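Long-range contacts in acyl-CoA thioester hydrolase ybgC (Escherichia coli K-12, PDB 3GRH), which is a putative thioesterase of the outer membrane, a pectinesterase family member that neither binds pectin nor shows pectinesterase activity: residues Val142-Ser147 and Leu208-Thr213; Ala111-Glu116 and Tyr133-Lys138; Asn247-Thr252 and Ser273-Asp278. All blocks are in the same frame, centred on the assembly; numbering follows the deposited sequence.

Contact 1: residues Val142-Ser147 and Leu208-Thr213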
loop_
_atom_site.group_PDB
_atom_site.type_symbol
_atom_site.label_atom_id
_atom_site.label_comp_id
_atom_site.label_asym_id
_atom_site.label_seq_id
_atom_site.Cartn_x
_atom_site.Cartn_y
_atom_site.Cartn_z
ATOM N N VAL A 142 12.784 15.003 1.501
ATOM C CA VAL A 142 13.319 14.043 2.442
ATOM C C VAL A 142 13.197 12.703 1.702
ATOM O O VAL A 142 12.082 12.255 1.466
ATOM C CB VAL A 142 12.535 14.043 3.760
ATOM C CG1 VAL A 142 12.882 12.779 4.573
ATOM C CG2 VAL A 142 12.775 15.328 4.505
ATOM N N LYS A 143 14.306 12.045 1.411
ATOM C CA LYS A 143 14.339 10.811 0.609
ATOM C C LYS A 143 14.910 9.694 1.447
ATOM O O LYS A 143 16.007 9.793 1.908
ATOM C CB LYS A 143 15.228 10.973 -0.587
ATOM C CG LYS A 143 14.751 12.040 -1.564
ATOM C CD LYS A 143 15.634 12.175 -2.768
ATOM C CE LYS A 143 15.162 13.098 -3.860
ATOM N NZ LYS A 143 15.385 14.582 -3.518
ATOM N N ILE A 144 14.162 8.651 1.621
ATOM C CA ILE A 144 14.569 7.456 2.336
ATOM C C ILE A 144 14.669 6.339 1.318
ATOM O O ILE A 144 13.732 6.116 0.560
ATOM C CB ILE A 144 13.492 7.067 3.344
ATOM C CG1 ILE A 144 13.383 8.151 4.406
ATOM C CG2 ILE A 144 13.825 5.654 3.933
ATOM C CD1 ILE A 144 12.159 7.843 5.333
ATOM N N GLY A 145 15.822 5.712 1.173
ATOM C CA GLY A 145 15.943 4.731 0.102
ATOM C C GLY A 145 17.059 3.725 0.331
ATOM O O GLY A 145 18.021 3.912 1.066
ATOM N N LEU A 146 16.890 2.622 -0.345
ATOM C CA LEU A 146 17.915 1.568 -0.448
ATOM C C LEU A 146 17.475 0.686 -1.655
ATOM O O LEU A 146 16.292 0.701 -1.995
ATOM C CB LEU A 146 18.016 0.696 0.817
ATOM C CG LEU A 146 19.218 -0.160 0.985
ATOM C CD1 LEU A 146 20.459 0.723 1.136
ATOM C CD2 LEU A 146 19.017 -1.108 2.169
ATOM N N SER A 147 18.390 -0.055 -2.266
ATOM C CA SER A 147 18.053 -0.990 -3.343
ATOM C C SER A 147 18.033 -2.376 -2.785
ATOM O O SER A 147 19.054 -2.889 -2.352
ATOM C CB SER A 147 19.074 -0.938 -4.470
ATOM O OG SER A 147 19.073 0.329 -5.081
ATOM N N LEU A 208 7.275 13.058 3.197
ATOM C CA LEU A 208 8.545 12.434 2.892
ATOM C C LEU A 208 8.401 11.470 1.733
ATOM O O LEU A 208 7.308 11.249 1.260
ATOM C CB LEU A 208 9.173 11.721 4.059
ATOM C CG LEU A 208 8.318 10.859 4.913
ATOM C CD1 LEU A 208 8.091 9.522 4.248
ATOM C CD2 LEU A 208 8.907 10.696 6.247
ATOM N N THR A 209 9.535 10.969 1.262
ATOM C CA THR A 209 9.611 10.075 0.103
ATOM C C THR A 209 10.274 8.824 0.554
ATOM O O THR A 209 11.298 8.859 1.191
ATOM C CB THR A 209 10.410 10.682 -1.073
ATOM O OG1 THR A 209 9.669 11.854 -1.476
ATOM C CG2 THR A 209 10.495 9.721 -2.258
ATOM N N ILE A 210 9.681 7.703 0.164
ATOM C CA ILE A 210 10.280 6.365 0.448
ATOM C C ILE A 210 10.418 5.640 -0.889
ATOM O O ILE A 210 9.482 5.586 -1.644
ATOM C CB ILE A 210 9.461 5.533 1.362
ATOM C CG1 ILE A 210 9.362 6.167 2.762
ATOM C CG2 ILE A 210 10.095 4.142 1.444
ATOM C CD1 ILE A 210 8.181 5.682 3.619
ATOM N N GLU A 211 11.636 5.190 -1.212
ATOM C CA GLU A 211 11.926 4.658 -2.564
ATOM C C GLU A 211 12.750 3.378 -2.378
ATOM O O GLU A 211 13.724 3.360 -1.650
ATOM C CB GLU A 211 12.676 5.695 -3.399
ATOM C CG GLU A 211 12.987 5.270 -4.801
ATOM C CD GLU A 211 13.431 6.373 -5.727
ATOM O OE1 GLU A 211 12.704 7.400 -5.788
ATOM O OE2 GLU A 211 14.447 6.177 -6.432
ATOM N N ASN A 212 12.352 2.335 -3.080
ATOM C CA ASN A 212 13.262 1.214 -3.362
ATOM C C ASN A 212 13.961 1.536 -4.672
ATOM O O ASN A 212 13.321 1.602 -5.703
ATOM C CB ASN A 212 12.567 -0.135 -3.340
ATOM C CG ASN A 212 13.517 -1.260 -3.315
ATOM O OD1 ASN A 212 14.489 -1.219 -4.072
ATOM N ND2 ASN A 212 13.225 -2.335 -2.554
ATOM N N THR A 213 15.227 1.845 -4.519
ATOM C CA THR A 213 16.000 2.496 -5.581
ATOM C C THR A 213 16.523 1.433 -6.569
ATOM O O THR A 213 17.290 1.774 -7.509
ATOM C CB THR A 213 17.123 3.311 -4.981
ATOM O OG1 THR A 213 17.934 2.499 -4.117
ATOM C CG2 THR A 213 16.605 4.434 -4.095
#
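Val142-Ser147 and Leu208-Thr213 lie side by side as parallel strands, their axes 4.7 Å apart at the closest point and 18° away from strictly parallel. They are neighbours in one wall of the right-handed beta-helix of the pectinesterase fold. The backbone bonds alternate in direction: Val142 O receives Thr209 N, Thr209 O receives Ile144 N, and Ile144 O receives Glu211 N. The next step opens out, and Glu211 O instead meets Gly145 CA at 3.1 Å in a CA-H...O contact. Leu146 O then takes Thr213 N at 3.0 Å, with the donor well above the carbonyl plane.

On the buried face, Ile144 and Ile210 stand alongside each other and point the same way, Ile144 CD1 lying 4.2 Å from Ile210 CG1. Both hold CG1 beside the backbone N (chi1 -65° in each), which gives matching branches at equivalent heights on the two strands. Nearer the start, Val142 CG1 rests 3.9 Å from Leu208 CB. Asn212, buried on the same face as the isoleucines, spends its amide on other backbone: ND2 on Val226 O and Leu148 O, OD1 on Leu214 N. Thr209, on the reverse face, bonds through OG1 to Pro139 O and Asn241 ND2. Where the strands end, Ser147 OG and Thr213 OG1 share a hydrogen bond of 2.6 Å.

Contact 2: residues Ala111-Glu116 and Tyr133-Lys138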
loop_
_atom_site.group_PDB
_atom_site.type_symbol
_atom_site.label_atom_id
_atom_site.label_comp_id
_atom_site.label_asym_id
_atom_site.label_seq_id
_atom_site.Cartn_x
_atom_site.Cartn_y
_atom_site.Cartn_z
ATOM N N ALA A 111 11.060 14.218 13.623
ATOM C CA ALA A 111 11.180 15.131 12.455
ATOM C C ALA A 111 12.387 14.742 11.665
ATOM O O ALA A 111 13.410 14.425 12.270
ATOM C CB ALA A 111 11.280 16.603 12.914
ATOM N N VAL A 112 12.291 14.774 10.343
ATOM C CA VAL A 112 13.423 14.451 9.478
ATOM C C VAL A 112 13.703 15.673 8.567
ATOM O O VAL A 112 12.843 16.152 7.849
ATOM C CB VAL A 112 13.165 13.200 8.620
ATOM C CG1 VAL A 112 14.477 12.909 7.886
ATOM C CG2 VAL A 112 12.753 11.980 9.445
ATOM N N MET A 113 14.926 16.205 8.671
ATOM C CA MET A 113 15.353 17.360 7.922
ATOM C C MET A 113 15.597 16.975 6.478
ATOM O O MET A 113 15.909 15.842 6.163
ATOM C CB MET A 113 16.644 17.934 8.504
ATOM C CG MET A 113 16.418 18.550 9.833
ATOM S SD MET A 113 17.833 19.378 10.462
ATOM C CE MET A 113 18.091 20.704 9.264
ATOM N N PRO A 114 15.453 17.936 5.572
ATOM C CA PRO A 114 15.742 17.666 4.173
ATOM C C PRO A 114 17.103 16.981 3.976
ATOM O O PRO A 114 18.097 17.355 4.609
ATOM C CB PRO A 114 15.708 19.066 3.555
ATOM C CG PRO A 114 14.723 19.781 4.395
ATOM C CD PRO A 114 14.943 19.304 5.791
ATOM N N GLY A 115 17.111 15.962 3.150
ATOM C CA GLY A 115 18.305 15.189 2.838
ATOM C C GLY A 115 17.961 13.851 2.260
ATOM O O GLY A 115 16.799 13.549 2.053
ATOM N N GLU A 116 19.026 13.081 1.994
ATOM C CA GLU A 116 18.930 11.754 1.471
ATOM C C GLU A 116 19.437 10.870 2.579
ATOM O O GLU A 116 20.526 11.078 3.148
ATOM C CB GLU A 116 19.826 11.618 0.219
ATOM C CG GLU A 116 19.308 12.276 -1.039
ATOM C CD GLU A 116 19.332 13.801 -0.996
ATOM O OE1 GLU A 116 20.341 14.381 -0.479
ATOM O OE2 GLU A 116 18.337 14.410 -1.496
ATOM N N TYR A 133 7.976 12.471 10.149
ATOM C CA TYR A 133 7.583 13.473 9.207
ATOM C C TYR A 133 8.743 14.260 8.706
ATOM O O TYR A 133 9.692 14.518 9.458
ATOM C CB TYR A 133 6.555 14.382 9.827
ATOM C CG TYR A 133 6.965 15.238 10.987
ATOM C CD1 TYR A 133 7.325 16.572 10.829
ATOM C CD2 TYR A 133 6.946 14.717 12.280
ATOM C CE1 TYR A 133 7.666 17.310 11.904
ATOM C CE2 TYR A 133 7.330 15.453 13.335
ATOM C CZ TYR A 133 7.633 16.756 13.156
ATOM O OH TYR A 133 7.994 17.561 14.204
ATOM N N GLY A 134 8.649 14.600 7.437
ATOM C CA GLY A 134 9.637 15.473 6.823
ATOM C C GLY A 134 9.374 16.893 7.074
ATOM O O GLY A 134 8.196 17.308 7.181
ATOM N N THR A 135 10.454 17.661 7.045
ATOM C CA THR A 135 10.328 19.131 7.261
ATOM C C THR A 135 10.730 19.957 6.048
ATOM O O THR A 135 10.870 21.217 6.144
ATOM C CB THR A 135 11.065 19.545 8.501
ATOM O OG1 THR A 135 12.463 19.412 8.274
ATOM C CG2 THR A 135 10.602 18.764 9.725
ATOM N N GLY A 136 10.799 19.317 4.895
ATOM C CA GLY A 136 11.059 20.007 3.637
ATOM C C GLY A 136 9.813 20.735 3.119
ATOM O O GLY A 136 8.685 20.483 3.625
ATOM N N GLU A 137 10.002 21.577 2.070
ATOM C CA GLU A 137 8.832 22.261 1.406
ATOM C C GLU A 137 7.976 21.273 0.657
ATOM O O GLU A 137 6.743 21.437 0.580
ATOM C CB GLU A 137 9.241 23.420 0.454
ATOM C CG GLU A 137 8.188 23.971 -0.819
ATOM C CD GLU A 137 6.952 25.024 -0.665
ATOM O OE1 GLU A 137 7.013 26.108 0.032
ATOM O OE2 GLU A 137 5.871 24.848 -1.416
ATOM N N LYS A 138 8.578 20.197 0.129
ATOM C CA LYS A 138 7.830 19.167 -0.560
ATOM C C LYS A 138 8.206 17.781 -0.037
ATOM O O LYS A 138 9.309 17.597 0.477
ATOM C CB LYS A 138 8.187 19.177 -2.053
ATOM C CG LYS A 138 7.663 20.430 -2.767
ATOM C CD LYS A 138 8.028 20.487 -4.224
ATOM C CE LYS A 138 7.818 21.864 -4.835
ATOM N NZ LYS A 138 8.941 22.835 -4.551
#
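Ala111 pairs with Tyr133 and Val112 with Gly134 in parallel register, joined by Val112 N to Tyr133 O at 2.8 Å, in the carbonyl plane, and by Thr135 N to Val112 O at 2.9 Å. The side-chain contact is built on Tyr133. Its CG sits between the backbone N and the carbonyl carbon (chi1 65°), a torsion that leans the ring across to the neighbouring strand, where one face is laid over Ala111. Ala111 CA stands over the centre of that face, 3.9 Å above the plane, in a CH-pi contact, while Ala111 CB is 3.7 Å from Tyr133 CZ, toward the hydroxyl end of the ring. Leu71 and Pro75, from the loop region ahead of strand 77-79, also pack on the tyrosine.

This pairing belongs to the early part of the beta-helix, where strand 108-112 lies between strands 77-79 and 130-134 and the chain turns a corner at Met113 and Pro114 into strand 115-123. A leucine in place of Tyr133 has no flat ring to lay over Ala111, and would probably leave Ala111 CA without its CH-pi partner and Leu71 and Pro75 packed less closely.

Thr135 extends the patch: its CG2 lies 3.9 Å from Ala111 CB, and its OG1 meets Pro114 CD at 3.5 Å, the two side chains crossing at about a right angle. One residue on, Pro114 CG presses on Gly136 CA at 3.7 Å. Asn207 ND2 bonds both Gly134 O and Gly136 O, holding the chain as it turns.

Contact 3: residues Asn247-Thr252 and Ser273-Asp278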
loop_
_atom_site.group_PDB
_atom_site.type_symbol
_atom_site.label_atom_id
_atom_site.label_comp_id
_atom_site.label_asym_id
_atom_site.label_seq_id
_atom_site.Cartn_x
_atom_site.Cartn_y
_atom_site.Cartn_z
ATOM N N ASN A 247 5.933 -4.135 -6.820
ATOM C CA ASN A 247 5.506 -4.270 -5.426
ATOM C C ASN A 247 5.932 -3.058 -4.582
ATOM O O ASN A 247 6.287 -3.225 -3.396
ATOM C CB ASN A 247 6.068 -5.536 -4.787
ATOM C CG ASN A 247 5.575 -6.811 -5.413
ATOM O OD1 ASN A 247 6.396 -7.594 -5.942
ATOM N ND2 ASN A 247 4.266 -7.052 -5.368
ATOM N N THR A 248 5.736 -1.829 -5.073
ATOM C CA THR A 248 6.066 -0.648 -4.361
ATOM C C THR A 248 5.545 -0.502 -2.923
ATOM O O THR A 248 6.328 -0.212 -2.029
ATOM C CB THR A 248 5.572 0.519 -5.198
ATOM O OG1 THR A 248 6.201 0.469 -6.488
ATOM C CG2 THR A 248 5.914 1.796 -4.531
ATOM N N PHE A 249 4.257 -0.732 -2.740
ATOM C CA PHE A 249 3.599 -0.594 -1.454
ATOM C C PHE A 249 2.985 -1.954 -1.117
ATOM O O PHE A 249 2.221 -2.470 -1.908
ATOM C CB PHE A 249 2.573 0.510 -1.575
ATOM C CG PHE A 249 1.823 0.787 -0.283
ATOM C CD1 PHE A 249 2.469 0.827 0.966
ATOM C CD2 PHE A 249 0.497 1.064 -0.310
ATOM C CE1 PHE A 249 1.761 1.144 2.117
ATOM C CE2 PHE A 249 -0.206 1.349 0.858
ATOM C CZ PHE A 249 0.412 1.400 2.030
ATOM N N PHE A 250 3.325 -2.516 0.062
ATOM C CA PHE A 250 2.883 -3.845 0.444
ATOM C C PHE A 250 2.256 -3.739 1.818
ATOM O O PHE A 250 2.878 -3.229 2.741
ATOM C CB PHE A 250 4.064 -4.794 0.501
ATOM C CG PHE A 250 3.701 -6.207 0.152
ATOM C CD1 PHE A 250 4.105 -6.741 -1.036
ATOM C CD2 PHE A 250 2.808 -6.922 0.911
ATOM C CE1 PHE A 250 3.721 -8.032 -1.421
ATOM C CE2 PHE A 250 2.407 -8.207 0.563
ATOM C CZ PHE A 250 2.867 -8.772 -0.592
ATOM N N VAL A 251 1.003 -4.144 1.951
ATOM C CA VAL A 251 0.453 -4.243 3.269
ATOM C C VAL A 251 0.308 -5.694 3.643
ATOM O O VAL A 251 0.074 -6.538 2.809
ATOM C CB VAL A 251 -0.855 -3.600 3.377
ATOM C CG1 VAL A 251 -0.646 -2.051 3.197
ATOM C CG2 VAL A 251 -1.807 -4.028 2.308
ATOM N N THR A 252 0.554 -6.015 4.895
ATOM C CA THR A 252 0.325 -7.344 5.338
ATOM C C THR A 252 -0.312 -7.323 6.706
ATOM O O THR A 252 -0.507 -6.262 7.317
ATOM C CB THR A 252 1.600 -8.231 5.447
ATOM O OG1 THR A 252 2.109 -8.160 6.787
ATOM C CG2 THR A 252 2.741 -7.943 4.434
ATOM N N SER A 273 -1.404 11.335 -1.409
ATOM C CA SER A 273 -0.090 10.726 -1.673
ATOM C C SER A 273 0.122 10.405 -3.149
ATOM O O SER A 273 -0.759 10.639 -3.961
ATOM C CB SER A 273 0.150 9.524 -0.806
ATOM O OG SER A 273 0.229 9.886 0.603
ATOM N N TYR A 274 1.334 9.994 -3.465
ATOM C CA TYR A 274 1.706 9.673 -4.830
ATOM C C TYR A 274 2.387 8.358 -4.778
ATOM O O TYR A 274 3.336 8.225 -4.048
ATOM C CB TYR A 274 2.609 10.721 -5.389
ATOM C CG TYR A 274 3.183 10.404 -6.740
ATOM C CD1 TYR A 274 2.461 10.591 -7.866
ATOM C CD2 TYR A 274 4.428 9.888 -6.863
ATOM C CE1 TYR A 274 2.959 10.266 -9.101
ATOM C CE2 TYR A 274 4.947 9.622 -8.111
ATOM C CZ TYR A 274 4.194 9.767 -9.190
ATOM O OH TYR A 274 4.677 9.503 -10.488
ATOM N N ILE A 275 1.938 7.382 -5.578
ATOM C CA ILE A 275 2.516 6.027 -5.564
ATOM C C ILE A 275 2.823 5.627 -6.996
ATOM O O ILE A 275 1.993 5.810 -7.872
ATOM C CB ILE A 275 1.522 5.038 -4.939
ATOM C CG1 ILE A 275 1.151 5.517 -3.570
ATOM C CG2 ILE A 275 2.185 3.625 -4.899
ATOM C CD1 ILE A 275 0.167 4.553 -2.825
ATOM N N GLU A 276 4.065 5.241 -7.235
ATOM C CA GLU A 276 4.560 4.964 -8.614
ATOM C C GLU A 276 5.095 3.540 -8.647
ATOM O O GLU A 276 5.715 3.069 -7.704
ATOM C CB GLU A 276 5.701 5.927 -8.897
ATOM C CG GLU A 276 6.324 5.855 -10.250
ATOM C CD GLU A 276 7.288 6.993 -10.467
ATOM O OE1 GLU A 276 6.852 8.191 -10.543
ATOM O OE2 GLU A 276 8.512 6.695 -10.628
ATOM N N GLY A 277 4.839 2.853 -9.740
ATOM C CA GLY A 277 5.429 1.562 -9.981
ATOM C C GLY A 277 4.996 1.019 -11.310
ATOM O O GLY A 277 4.528 1.753 -12.170
ATOM N N ASP A 278 5.183 -0.286 -11.471
ATOM C CA ASP A 278 4.680 -0.957 -12.668
ATOM C C ASP A 278 3.807 -2.181 -12.395
ATOM O O ASP A 278 2.609 -2.161 -12.649
ATOM C CB ASP A 278 5.809 -1.243 -13.699
ATOM C CG ASP A 278 7.068 -1.861 -13.115
ATOM O OD1 ASP A 278 7.026 -2.750 -12.226
ATOM O OD2 ASP A 278 8.155 -1.521 -13.673
#
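Thr248 reaches Glu276 through its hydroxyl: OG1 donates to Glu276 O at 2.9 Å, meeting the carbonyl at a C=O...donor angle of 139° with the donor tilted from the carbonyl plane. A chi1 of -59° decides which branch does what. It puts OG1 beside the threonine's own backbone N and CG2 anti to that N, and both branches face the other segment. Thr248 CG2 comes to 3.4 Å from the same Glu276 O, and 4.2 Å from Ile275 CG2, the two side chains sliding past each other in opposite directions. The hydroxyl oxygen, Thr248 OG1, also passes Gly277 CA at 3.7 Å, close against a residue with no side chain.

Ile275 runs its longer branch out straight, CD1 trans to CA, and Ile275 CD1 ends 4.3 Å from Phe249 CD2, approaching the ring obliquely. The phenylalanine ring is carried to this meeting by a CG anti to the backbone N (chi1 -179°).

Glu276 turns its side chain the other way, to the outside of the wall. There Tyr274 OH donates to Glu276 OE1, which lies at the edge of the tyrosine ring and in its plane and accepts on its anti lone pair, and Arg245 forms a salt bridge with OE2, so both carboxylate oxygens are held.

Thr248 lies about 8 Å, side chain to side chain, from Asp280, the predicted nucleophile, which probably places this buried contact in the surroundings of the active site. It bridges two walls of the beta-helix across its interior: strand 274-277 sits between strands 240-243 and 294-297, and strand 249-251 between strands 228-230 and 283-284.

Along the chain contact 2 closes first, then contact 1, then contact 3. The centres of contacts 1 and 2 are about 12 Å apart, as are those of 1 and 3, while 2 and 3 are separated by about 21 Å: together they sample successive levels of one beta-helix. Contacts 1 and 2 touch directly, because strand 115-123 runs beside strand 142-146; Lys143 N lies 3.0 Å from Gly115 O, a probable hydrogen bond. Strand 240-243 fills the space between strand 208-212 of contact 1 and strand 274-277 of contact 3. Contacts 1 and 2 join strands side by side, whereas contact 3 spans the interior, near the predicted nucleophile.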